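Local coordinates for protein tyrosyl-tRNA synthetase (Pyrococcus horikoshii, PDB 2CYC) that activates tyrosine with ATP to form tyrosyl-adenylate and transfers the amino acid to the acceptor end of tRNA(Tyr), at residues L125-Y130 with I176-V181; I296-R299 with E304-V307; R356-E359 with P364-L367. All blocks are in the same frame, centred on the assembly; numbering follows the deposited sequence.

Overall arrangement
The three contacts lie apart in one chain of a homodimer and follow one another in sequence. Contact 1 sits beside the tyrosine pocket: the side chain of Y130 is about 3 Å from that of D175, a tyrosine-binding residue, and about 7 Å from the bound tyrosine. Contact 2, where helix 288-297 meets strand 305-307, is on the opposite side of the chain's centre, its own centre about 41 Å from that of contact 1. Contact 3 joins the last two helices; its centre is about 33 Å from that of contact 1 and about 28 Å from that of contact 2. Contacts 2 and 3 both lie away from the known sites, and no two contacts touch.

Contact 1 of 3, residues L125-Y130 with I176-V181; sequences LEKGDY and IFYQGV
Y130 turns the edge of its ring toward the face of Y178, a T-shaped pair with centroids 5.5 Å apart and planes at 78°. The packing is tight here. Y130 CD1 lies 3.7 Å from Y178 CG, and Y130 CB sits over the same ring as a CH-pi contact, 4.0 Å from the Y178 centroid. Even the backbone takes part, with Y130 CA 3.6 Å from Y178 CE1. Y178 holds CG anti to the backbone N (chi1 -167°), which carries its ring out from the last turn of helix 164-178 across the start of helix 128-138.

The hydroxyl end of Y178 reaches the looser, more solvent-exposed side. There Y178 OH donates to D129 OD1 at 3.0 Å, meeting the oxygen on its syn side but 26° out of the carboxylate plane. The carboxylate stands almost perpendicular to the ring. K127 crosses the hydroxyl with its aliphatic chain, so close at CD that the exact fit is doubtful, while its NZ leads off to a weak hydrogen bond with the carbonyl of E123. Just beyond Y178 the helix closes with a Schellman motif at G180, and the ring of H207 also meets that of Y178.

The other phenol points inward. Y130 OH is hydrogen-bonded to D175 OD1 and to the carbonyl of M171, so Y130 is a second-shell neighbour of the bound tyrosine. The chemistry thus divides between two phenols: Y178 uses its hydroxyl to tie two helix ends together at the rim, while its ring face packs against Y130, whose hydroxyl probably helps to position the D175 carboxylate for recognition of the substrate.

Contact 2 of 3, residues I296-R299 with E304-V307; sequences IIFR and EFTV
In I297 CG1 lies opposite the carbonyl carbon (chi1 -59°), which leaves CG2 opposite the backbone N; in F305 it is CG that lies opposite the N (chi1 -180°). These torsions bring both isoleucine branches, CG2 and CD1, from the end of helix 288-297 over one face of the ring that strand 305-307 holds out. I297 CG2 is 3.6 Å from F305 CG and makes a CH-pi contact displaced toward the rim, while I297 CD1 reaches the far end of the ring, 3.7 Å from F305 CZ. F298, the first residue to leave helical geometry, crosses F305 at about a right angle and touches it with the end of its ring, F298 CZ standing 3.7 Å from F305 CB. The backbones are more widely spaced, with 7.5 Å between I297 CA and F305 CA.

Further apolar cover comes from A342 and L325 on F305, and from F322 and L325 on F298. An alanine in place of F305 would take away the ring under I297 CG2 and CD1 and would probably open a gap between helix and strand.

F305 also pairs through its backbone with Y319. The contact therefore packs the end of a helix on a beta-hairpin of strands 305-307 and 317-319, probably within the C-terminal region that recognises the anticodon in archaeal relatives.

Contact 3 of 3, residues R356-E359 with P364-L367; sequences RYFE and PLEL
F358, near the end of helix 352-360, faces L365, in the first turn of helix 363-370, with 7.2 Å between F358 CA and L365 CA. The two helices are separated by a very short link, and their backbones are joined through a single water. It donates to F358 O at 3.0 Å and accepts from L365 N at 3.1 Å. An amide in the first turn of a helix lacks a helical carbonyl four residues back, and a carbonyl in the last turn lacks an amide four residues ahead; the water serves one of each kind at once.

The side chains that meet across the two segments are apolar. F358 has CG opposite its carbonyl carbon (chi1 -73°), which swings the ring toward the second helix. P364 meets it at the edge, near the ring plane, with P364 CB 3.7 Å from F358 CE2. The water lies at the ring edge as well. L365 crosses F358 at about a right angle and grips it nearer the root: its CD1 is 3.8 Å from F358 CB, and its CG is 4.0 Å from F358 CD2. One ring face of F358 is covered from its own helix by Y357 CD1, 4.0 Å above the plane and over the centre. H264 makes an edge-to-face pair with F358 and also touches L365, so the aromatic ring is hemmed in by both helices and a loop.

P364 suits its place, since a proline in the first helical turn gives up no intrahelical amide bond. Farther out, Y357 and L367 both reach helix 87-108, the former touching V100 and K104, the latter E92 and K96. Together these features describe a tight junction between two consecutive helices, bridged by water and packed around F358, close to the C-terminus of the synthetase.

Contact 1 of 3, residues L125-Y130 with I176-V181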
ATOM      1  N   LEU A 125      -2.858   7.217 -11.350  1.00 17.96           N
ATOM      2  CA  LEU A 125      -3.133   6.095 -10.437  1.00 19.63           C
ATOM      3  C   LEU A 125      -3.770   4.891 -11.145  1.00 21.77           C
ATOM      4  O   LEU A 125      -3.692   3.759 -10.664  1.00 20.80           O
ATOM      5  CB  LEU A 125      -4.021   6.551  -9.269  1.00 16.13           C
ATOM      6  CG  LEU A 125      -3.573   7.834  -8.557  1.00 26.01           C
ATOM      7  CD1 LEU A 125      -4.573   8.200  -7.448  1.00 21.66           C
ATOM      8  CD2 LEU A 125      -2.179   7.639  -7.981  1.00 23.16           C
ATOM      9  N   GLU A 126      -4.388   5.141 -12.293  1.00 22.56           N
ATOM     10  CA  GLU A 126      -5.007   4.078 -13.081  1.00 29.09           C
ATOM     11  C   GLU A 126      -3.946   3.298 -13.857  1.00 28.12           C
ATOM     12  O   GLU A 126      -4.261   2.460 -14.695  1.00 27.52           O
ATOM     13  CB  GLU A 126      -6.056   4.670 -14.041  1.00 25.03           C
ATOM     14  CG  GLU A 126      -7.404   4.900 -13.358  1.00 29.62           C
ATOM     15  CD  GLU A 126      -8.324   5.846 -14.113  1.00 38.08           C
ATOM     16  OE1 GLU A 126      -8.138   6.024 -15.340  1.00 36.22           O
ATOM     17  OE2 GLU A 126      -9.243   6.403 -13.468  1.00 41.97           O
ATOM     18  N   LYS A 127      -2.680   3.566 -13.563  1.00 27.66           N
ATOM     19  CA  LYS A 127      -1.592   2.866 -14.235  1.00 28.53           C
ATOM     20  C   LYS A 127      -0.834   1.961 -13.268  1.00 29.02           C
ATOM     21  O   LYS A 127      -0.334   2.419 -12.244  1.00 27.05           O
ATOM     22  CB  LYS A 127      -0.644   3.883 -14.868  1.00 32.57           C
ATOM     23  CG  LYS A 127      -1.289   4.659 -15.996  1.00 38.59           C
ATOM     24  CD  LYS A 127      -0.328   5.652 -16.611  1.00 48.39           C
ATOM     25  CE  LYS A 127      -0.787   6.038 -18.006  1.00 59.74           C
ATOM     26  NZ  LYS A 127      -2.221   6.456 -18.030  1.00 67.21           N
ATOM     27  N   GLY A 128      -0.757   0.674 -13.596  1.00 25.52           N
ATOM     28  CA  GLY A 128      -0.061  -0.268 -12.740  1.00 21.84           C
ATOM     29  C   GLY A 128       1.421   0.011 -12.531  1.00 25.85           C
ATOM     30  O   GLY A 128       1.964  -0.325 -11.478  1.00 21.38           O
ATOM     31  N   ASP A 129       2.088   0.614 -13.516  1.00 23.11           N
ATOM     32  CA  ASP A 129       3.516   0.896 -13.379  1.00 22.26           C
ATOM     33  C   ASP A 129       3.739   1.998 -12.335  1.00 22.55           C
ATOM     34  O   ASP A 129       4.821   2.119 -11.758  1.00 18.44           O
ATOM     35  CB  ASP A 129       4.132   1.258 -14.742  1.00 24.59           C
ATOM     36  CG  ASP A 129       3.550   2.515 -15.341  1.00 28.69           C
ATOM     37  OD1 ASP A 129       2.412   2.884 -14.990  1.00 33.54           O
ATOM     38  OD2 ASP A 129       4.231   3.131 -16.189  1.00 40.93           O
ATOM     39  N   TYR A 130       2.697   2.786 -12.086  1.00 20.96           N
ATOM     40  CA  TYR A 130       2.750   3.815 -11.061  1.00 20.90           C
ATOM     41  C   TYR A 130       2.805   3.071  -9.717  1.00 21.66           C
ATOM     42  O   TYR A 130       3.614   3.385  -8.834  1.00 17.24           O
ATOM     43  CB  TYR A 130       1.486   4.672 -11.098  1.00 17.46           C
ATOM     44  CG  TYR A 130       1.249   5.449  -9.815  1.00 22.17           C
ATOM     45  CD1 TYR A 130       1.810   6.715  -9.624  1.00 15.24           C
ATOM     46  CD2 TYR A 130       0.484   4.902  -8.777  1.00 16.86           C
ATOM     47  CE1 TYR A 130       1.618   7.419  -8.436  1.00 13.29           C
ATOM     48  CE2 TYR A 130       0.290   5.597  -7.589  1.00 13.98           C
ATOM     49  CZ  TYR A 130       0.857   6.853  -7.425  1.00 14.52           C
ATOM     50  OH  TYR A 130       0.643   7.547  -6.254  1.00 14.87           O
ATOM     51  N   ILE A 176       5.387  12.159  -6.933  1.00 15.39           N
ATOM     52  CA  ILE A 176       6.511  13.006  -7.290  1.00 17.66           C
ATOM     53  C   ILE A 176       7.396  12.359  -8.352  1.00 15.67           C
ATOM     54  O   ILE A 176       7.662  12.945  -9.407  1.00 17.26           O
ATOM     55  CB  ILE A 176       7.371  13.353  -6.033  1.00 22.69           C
ATOM     56  CG1 ILE A 176       6.595  14.330  -5.138  1.00 18.51           C
ATOM     57  CG2 ILE A 176       8.725  13.936  -6.459  1.00 15.24           C
ATOM     58  CD1 ILE A 176       7.196  14.544  -3.755  1.00 10.78           C
ATOM     59  N   PHE A 177       7.837  11.140  -8.088  1.00 16.65           N
ATOM     60  CA  PHE A 177       8.724  10.469  -9.025  1.00 21.17           C
ATOM     61  C   PHE A 177       8.075  10.037 -10.322  1.00 19.69           C
ATOM     62  O   PHE A 177       8.695  10.122 -11.375  1.00 19.61           O
ATOM     63  CB  PHE A 177       9.407   9.304  -8.314  1.00 16.57           C
ATOM     64  CG  PHE A 177      10.320   9.759  -7.219  1.00 19.82           C
ATOM     65  CD1 PHE A 177      11.562  10.324  -7.527  1.00 22.06           C
ATOM     66  CD2 PHE A 177       9.901   9.739  -5.895  1.00 15.70           C
ATOM     67  CE1 PHE A 177      12.370  10.872  -6.526  1.00 23.44           C
ATOM     68  CE2 PHE A 177      10.701  10.288  -4.881  1.00 16.54           C
ATOM     69  CZ  PHE A 177      11.938  10.857  -5.200  1.00 18.58           C
ATOM     70  N   TYR A 178       6.816   9.615 -10.257  1.00 17.88           N
ATOM     71  CA  TYR A 178       6.129   9.183 -11.461  1.00 19.66           C
ATOM     72  C   TYR A 178       5.956  10.315 -12.475  1.00 20.55           C
ATOM     73  O   TYR A 178       6.020  10.085 -13.680  1.00 19.99           O
ATOM     74  CB  TYR A 178       4.758   8.610 -11.125  1.00 21.96           C
ATOM     75  CG  TYR A 178       4.155   7.866 -12.286  1.00 20.14           C
ATOM     76  CD1 TYR A 178       4.569   6.568 -12.592  1.00 21.07           C
ATOM     77  CD2 TYR A 178       3.186   8.460 -13.092  1.00 17.40           C
ATOM     78  CE1 TYR A 178       4.026   5.879 -13.667  1.00 20.80           C
ATOM     79  CE2 TYR A 178       2.639   7.785 -14.168  1.00 23.63           C
ATOM     80  CZ  TYR A 178       3.062   6.493 -14.444  1.00 24.52           C
ATOM     81  OH  TYR A 178       2.495   5.803 -15.480  1.00 27.70           O
ATOM     82  N   GLN A 179       5.729  11.535 -11.993  1.00 16.99           N
ATOM     83  CA  GLN A 179       5.554  12.684 -12.881  1.00 15.53           C
ATOM     84  C   GLN A 179       6.884  13.397 -13.180  1.00 16.47           C
ATOM     85  O   GLN A 179       6.896  14.426 -13.853  1.00 21.48           O
ATOM     86  CB  GLN A 179       4.571  13.688 -12.257  1.00 19.51           C
ATOM     87  CG  GLN A 179       3.225  13.083 -11.845  1.00 15.51           C
ATOM     88  CD  GLN A 179       2.306  14.093 -11.178  1.00 22.39           C
ATOM     89  OE1 GLN A 179       1.562  14.827 -11.845  1.00 20.91           O
ATOM     90  NE2 GLN A 179       2.362  14.146  -9.853  1.00 17.75           N
ATOM     91  N   GLY A 180       7.989  12.848 -12.676  1.00 13.71           N
ATOM     92  CA  GLY A 180       9.301  13.447 -12.889  1.00 14.07           C
ATOM     93  C   GLY A 180       9.447  14.808 -12.224  1.00 17.71           C
ATOM     94  O   GLY A 180      10.157  15.680 -12.723  1.00 16.45           O
ATOM     95  N   VAL A 181       8.791  14.994 -11.082  1.00 16.98           N
ATOM     96  CA  VAL A 181       8.841  16.273 -10.377  1.00 17.58           C
ATOM     97  C   VAL A 181      10.202  16.609  -9.744  1.00 19.99           C
ATOM     98  O   VAL A 181      10.720  15.847  -8.928  1.00 16.80           O
ATOM     99  CB  VAL A 181       7.730  16.326  -9.291  1.00 22.16           C
ATOM    100  CG1 VAL A 181       7.825  17.611  -8.496  1.00 15.09           C
ATOM    101  CG2 VAL A 181       6.359  16.222  -9.956  1.00 12.46           C
TER

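Contact 2 of 3, residues I296-R299 with E304-V307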
ATOM      1  N   ILE A 296       0.366  38.367   2.340  1.00 22.75           N
ATOM      2  CA  ILE A 296      -0.480  38.685   1.197  1.00 19.87           C
ATOM      3  C   ILE A 296      -0.175  40.101   0.713  1.00 21.70           C
ATOM      4  O   ILE A 296       0.393  40.294  -0.369  1.00 21.35           O
ATOM      5  CB  ILE A 296      -1.995  38.563   1.548  1.00 18.99           C
ATOM      6  CG1 ILE A 296      -2.322  37.117   1.958  1.00 14.40           C
ATOM      7  CG2 ILE A 296      -2.847  38.961   0.343  1.00 21.99           C
ATOM      8  CD1 ILE A 296      -3.803  36.857   2.247  1.00 14.20           C
ATOM      9  N   ILE A 297      -0.511  41.090   1.536  1.00 20.51           N
ATOM     10  CA  ILE A 297      -0.305  42.491   1.174  1.00 20.17           C
ATOM     11  C   ILE A 297       1.150  42.876   0.863  1.00 20.62           C
ATOM     12  O   ILE A 297       1.403  43.601  -0.098  1.00 20.31           O
ATOM     13  CB  ILE A 297      -0.892  43.410   2.273  1.00 21.91           C
ATOM     14  CG1 ILE A 297      -2.394  43.108   2.414  1.00 22.37           C
ATOM     15  CG2 ILE A 297      -0.658  44.881   1.917  1.00 17.27           C
ATOM     16  CD1 ILE A 297      -3.115  43.881   3.512  1.00 27.01           C
ATOM     17  N   PHE A 298       2.102  42.400   1.661  1.00 14.17           N
ATOM     18  CA  PHE A 298       3.510  42.706   1.400  1.00 26.86           C
ATOM     19  C   PHE A 298       4.233  41.500   0.817  1.00 26.92           C
ATOM     20  O   PHE A 298       5.406  41.259   1.113  1.00 24.20           O
ATOM     21  CB  PHE A 298       4.229  43.172   2.679  1.00 23.31           C
ATOM     22  CG  PHE A 298       3.775  44.512   3.156  1.00 28.76           C
ATOM     23  CD1 PHE A 298       2.718  44.625   4.053  1.00 30.64           C
ATOM     24  CD2 PHE A 298       4.332  45.672   2.624  1.00 31.35           C
ATOM     25  CE1 PHE A 298       2.215  45.871   4.408  1.00 28.28           C
ATOM     26  CE2 PHE A 298       3.835  46.923   2.970  1.00 30.80           C
ATOM     27  CZ  PHE A 298       2.772  47.022   3.863  1.00 35.80           C
ATOM     28  N   ARG A 299       3.517  40.732   0.001  1.00 28.54           N
ATOM     29  CA  ARG A 299       4.107  39.567  -0.633  1.00 34.30           C
ATOM     30  C   ARG A 299       5.320  40.059  -1.404  1.00 34.31           C
ATOM     31  O   ARG A 299       6.379  39.448  -1.369  1.00 37.93           O
ATOM     32  CB  ARG A 299       3.119  38.918  -1.597  1.00 32.96           C
ATOM     33  CG  ARG A 299       3.708  37.724  -2.306  1.00 30.11           C
ATOM     34  CD  ARG A 299       2.639  37.014  -3.066  1.00 32.36           C
ATOM     35  NE  ARG A 299       2.175  37.781  -4.212  1.00 36.67           N
ATOM     36  CZ  ARG A 299       2.689  37.674  -5.432  1.00 35.31           C
ATOM     37  NH1 ARG A 299       3.690  36.836  -5.660  1.00 28.59           N
ATOM     38  NH2 ARG A 299       2.177  38.384  -6.428  1.00 42.27           N
ATOM     39  N   GLU A 304       2.923  49.729  -1.799  1.00 41.02           N
ATOM     40  CA  GLU A 304       2.250  50.806  -1.100  1.00 41.77           C
ATOM     41  C   GLU A 304       0.936  50.324  -0.514  1.00 37.50           C
ATOM     42  O   GLU A 304       0.037  49.910  -1.245  1.00 33.97           O
ATOM     43  CB  GLU A 304       1.996  51.986  -2.046  1.00 46.57           C
ATOM     44  CG  GLU A 304       3.190  52.922  -2.213  1.00 56.78           C
ATOM     45  CD  GLU A 304       2.908  54.059  -3.183  1.00 62.17           C
ATOM     46  OE1 GLU A 304       1.825  54.674  -3.081  1.00 59.43           O
ATOM     47  OE2 GLU A 304       3.769  54.343  -4.044  1.00 70.69           O
ATOM     48  N   PHE A 305       0.846  50.351   0.812  1.00 33.85           N
ATOM     49  CA  PHE A 305      -0.375  49.952   1.506  1.00 34.32           C
ATOM     50  C   PHE A 305      -0.792  51.124   2.390  1.00 29.57           C
ATOM     51  O   PHE A 305      -0.103  51.466   3.356  1.00 28.83           O
ATOM     52  CB  PHE A 305      -0.148  48.701   2.363  1.00 29.98           C
ATOM     53  CG  PHE A 305      -1.385  48.248   3.097  1.00 28.28           C
ATOM     54  CD1 PHE A 305      -2.572  47.998   2.403  1.00 24.53           C
ATOM     55  CD2 PHE A 305      -1.369  48.076   4.479  1.00 26.12           C
ATOM     56  CE1 PHE A 305      -3.733  47.585   3.076  1.00 27.37           C
ATOM     57  CE2 PHE A 305      -2.528  47.660   5.169  1.00 28.60           C
ATOM     58  CZ  PHE A 305      -3.711  47.415   4.463  1.00 20.57           C
ATOM     59  N   THR A 306      -1.917  51.737   2.047  1.00 26.93           N
ATOM     60  CA  THR A 306      -2.409  52.892   2.784  1.00 34.79           C
ATOM     61  C   THR A 306      -3.595  52.622   3.698  1.00 31.89           C
ATOM     62  O   THR A 306      -4.573  52.000   3.295  1.00 36.56           O
ATOM     63  CB  THR A 306      -2.824  54.034   1.813  1.00 33.22           C
ATOM     64  OG1 THR A 306      -1.691  54.435   1.037  1.00 33.00           O
ATOM     65  CG2 THR A 306      -3.346  55.247   2.590  1.00 30.56           C
ATOM     66  N   VAL A 307      -3.492  53.092   4.936  1.00 32.79           N
ATOM     67  CA  VAL A 307      -4.578  52.966   5.903  1.00 29.65           C
ATOM     68  C   VAL A 307      -5.149  54.375   6.037  1.00 31.22           C
ATOM     69  O   VAL A 307      -4.471  55.281   6.532  1.00 27.75           O
ATOM     70  CB  VAL A 307      -4.075  52.490   7.282  1.00 30.78           C
ATOM     71  CG1 VAL A 307      -5.234  52.482   8.289  1.00 22.39           C
ATOM     72  CG2 VAL A 307      -3.466  51.093   7.162  1.00 29.25           C
TER

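Contact 3 of 3, residues R356-E359 with P364-L367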
ATOM      1  N   ARG A 356     -16.357  37.968  -9.666  1.00 21.81           N
ATOM      2  CA  ARG A 356     -17.006  38.204 -10.951  1.00 28.71           C
ATOM      3  C   ARG A 356     -17.129  36.924 -11.768  1.00 30.68           C
ATOM      4  O   ARG A 356     -18.149  36.699 -12.417  1.00 29.08           O
ATOM      5  CB  ARG A 356     -16.264  39.274 -11.766  1.00 29.58           C
ATOM      6  CG  ARG A 356     -16.710  40.697 -11.419  1.00 38.20           C
ATOM      7  CD  ARG A 356     -16.184  41.755 -12.393  1.00 43.80           C
ATOM      8  NE  ARG A 356     -14.742  41.987 -12.287  1.00 45.78           N
ATOM      9  CZ  ARG A 356     -13.831  41.446 -13.092  1.00 47.96           C
ATOM     10  NH1 ARG A 356     -12.539  41.715 -12.918  1.00 32.92           N
ATOM     11  NH2 ARG A 356     -14.214  40.641 -14.079  1.00 52.38           N
ATOM     12  N   TYR A 357     -16.104  36.080 -11.733  1.00 24.33           N
ATOM     13  CA  TYR A 357     -16.167  34.847 -12.490  1.00 25.63           C
ATOM     14  C   TYR A 357     -17.250  33.925 -11.943  1.00 28.16           C
ATOM     15  O   TYR A 357     -18.102  33.432 -12.692  1.00 22.48           O
ATOM     16  CB  TYR A 357     -14.819  34.112 -12.482  1.00 24.59           C
ATOM     17  CG  TYR A 357     -14.898  32.789 -13.213  1.00 27.27           C
ATOM     18  CD1 TYR A 357     -15.357  31.645 -12.565  1.00 31.85           C
ATOM     19  CD2 TYR A 357     -14.627  32.708 -14.579  1.00 29.88           C
ATOM     20  CE1 TYR A 357     -15.563  30.461 -13.255  1.00 33.41           C
ATOM     21  CE2 TYR A 357     -14.824  31.518 -15.283  1.00 30.76           C
ATOM     22  CZ  TYR A 357     -15.302  30.401 -14.611  1.00 33.32           C
ATOM     23  OH  TYR A 357     -15.560  29.230 -15.291  1.00 31.99           O
ATOM     24  N   PHE A 358     -17.232  33.688 -10.636  1.00 24.82           N
ATOM     25  CA  PHE A 358     -18.227  32.798 -10.079  1.00 24.27           C
ATOM     26  C   PHE A 358     -19.629  33.370 -10.122  1.00 26.19           C
ATOM     27  O   PHE A 358     -20.604  32.633 -10.036  1.00 29.48           O
ATOM     28  CB  PHE A 358     -17.832  32.376  -8.670  1.00 18.46           C
ATOM     29  CG  PHE A 358     -16.694  31.391  -8.651  1.00 23.80           C
ATOM     30  CD1 PHE A 358     -15.415  31.778  -8.254  1.00 22.03           C
ATOM     31  CD2 PHE A 358     -16.895  30.075  -9.076  1.00 22.49           C
ATOM     32  CE1 PHE A 358     -14.346  30.865  -8.278  1.00 27.93           C
ATOM     33  CE2 PHE A 358     -15.838  29.153  -9.105  1.00 25.95           C
ATOM     34  CZ  PHE A 358     -14.559  29.552  -8.704  1.00 24.08           C
ATOM     35  N   GLU A 359     -19.735  34.683 -10.278  1.00 27.23           N
ATOM     36  CA  GLU A 359     -21.040  35.315 -10.357  1.00 24.72           C
ATOM     37  C   GLU A 359     -21.645  35.074 -11.737  1.00 25.97           C
ATOM     38  O   GLU A 359     -22.851  34.864 -11.865  1.00 27.59           O
ATOM     39  CB  GLU A 359     -20.905  36.813 -10.084  1.00 28.05           C
ATOM     40  CG  GLU A 359     -20.999  37.158  -8.598  1.00 33.69           C
ATOM     41  CD  GLU A 359     -20.460  38.542  -8.265  1.00 40.01           C
ATOM     42  OE1 GLU A 359     -20.381  39.393  -9.175  1.00 42.81           O
ATOM     43  OE2 GLU A 359     -20.123  38.782  -7.083  1.00 42.23           O
ATOM     44  N   PRO A 364     -20.403  26.045 -10.678  1.00 26.54           N
ATOM     45  CA  PRO A 364     -19.448  25.609  -9.654  1.00 24.07           C
ATOM     46  C   PRO A 364     -19.924  25.756  -8.205  1.00 25.38           C
ATOM     47  O   PRO A 364     -19.904  24.793  -7.438  1.00 22.68           O
ATOM     48  CB  PRO A 364     -18.214  26.453  -9.956  1.00 23.77           C
ATOM     49  CG  PRO A 364     -18.265  26.590 -11.459  1.00 23.13           C
ATOM     50  CD  PRO A 364     -19.740  26.894 -11.688  1.00 21.11           C
ATOM     51  N   LEU A 365     -20.357  26.952  -7.831  1.00 22.28           N
ATOM     52  CA  LEU A 365     -20.807  27.175  -6.466  1.00 25.49           C
ATOM     53  C   LEU A 365     -22.112  26.453  -6.147  1.00 29.40           C
ATOM     54  O   LEU A 365     -22.347  26.066  -5.000  1.00 28.39           O
ATOM     55  CB  LEU A 365     -20.928  28.678  -6.190  1.00 24.55           C
ATOM     56  CG  LEU A 365     -19.565  29.378  -6.123  1.00 29.86           C
ATOM     57  CD1 LEU A 365     -19.746  30.846  -5.703  1.00 29.06           C
ATOM     58  CD2 LEU A 365     -18.670  28.638  -5.123  1.00 24.96           C
ATOM     59  N   GLU A 366     -22.962  26.265  -7.152  1.00 31.57           N
ATOM     60  CA  GLU A 366     -24.212  25.548  -6.929  1.00 32.98           C
ATOM     61  C   GLU A 366     -23.837  24.097  -6.609  1.00 32.77           C
ATOM     62  O   GLU A 366     -24.382  23.494  -5.686  1.00 32.26           O
ATOM     63  CB  GLU A 366     -25.105  25.628  -8.172  1.00 37.77           C
ATOM     64  CG  GLU A 366     -25.486  27.064  -8.519  1.00 51.65           C
ATOM     65  CD  GLU A 366     -26.335  27.184  -9.774  1.00 59.98           C
ATOM     66  OE1 GLU A 366     -25.936  26.644 -10.830  1.00 62.43           O
ATOM     67  OE2 GLU A 366     -27.400  27.836  -9.703  1.00 62.08           O
ATOM     68  N   LEU A 367     -22.891  23.544  -7.361  1.00 26.55           N
ATOM     69  CA  LEU A 367     -22.451  22.178  -7.106  1.00 28.33           C
ATOM     70  C   LEU A 367     -21.975  22.070  -5.657  1.00 29.41           C
ATOM     71  O   LEU A 367     -22.388  21.170  -4.929  1.00 29.52           O
ATOM     72  CB  LEU A 367     -21.303  21.797  -8.047  1.00 24.21           C
ATOM     73  CG  LEU A 367     -20.455  20.586  -7.628  1.00 29.76           C
ATOM     74  CD1 LEU A 367     -21.331  19.319  -7.542  1.00 26.86           C
ATOM     75  CD2 LEU A 367     -19.329  20.384  -8.647  1.00 26.00           C
TER
HETATM   76  O   HOH W   1     -20.364  29.707  -9.265  1.00 32.03           O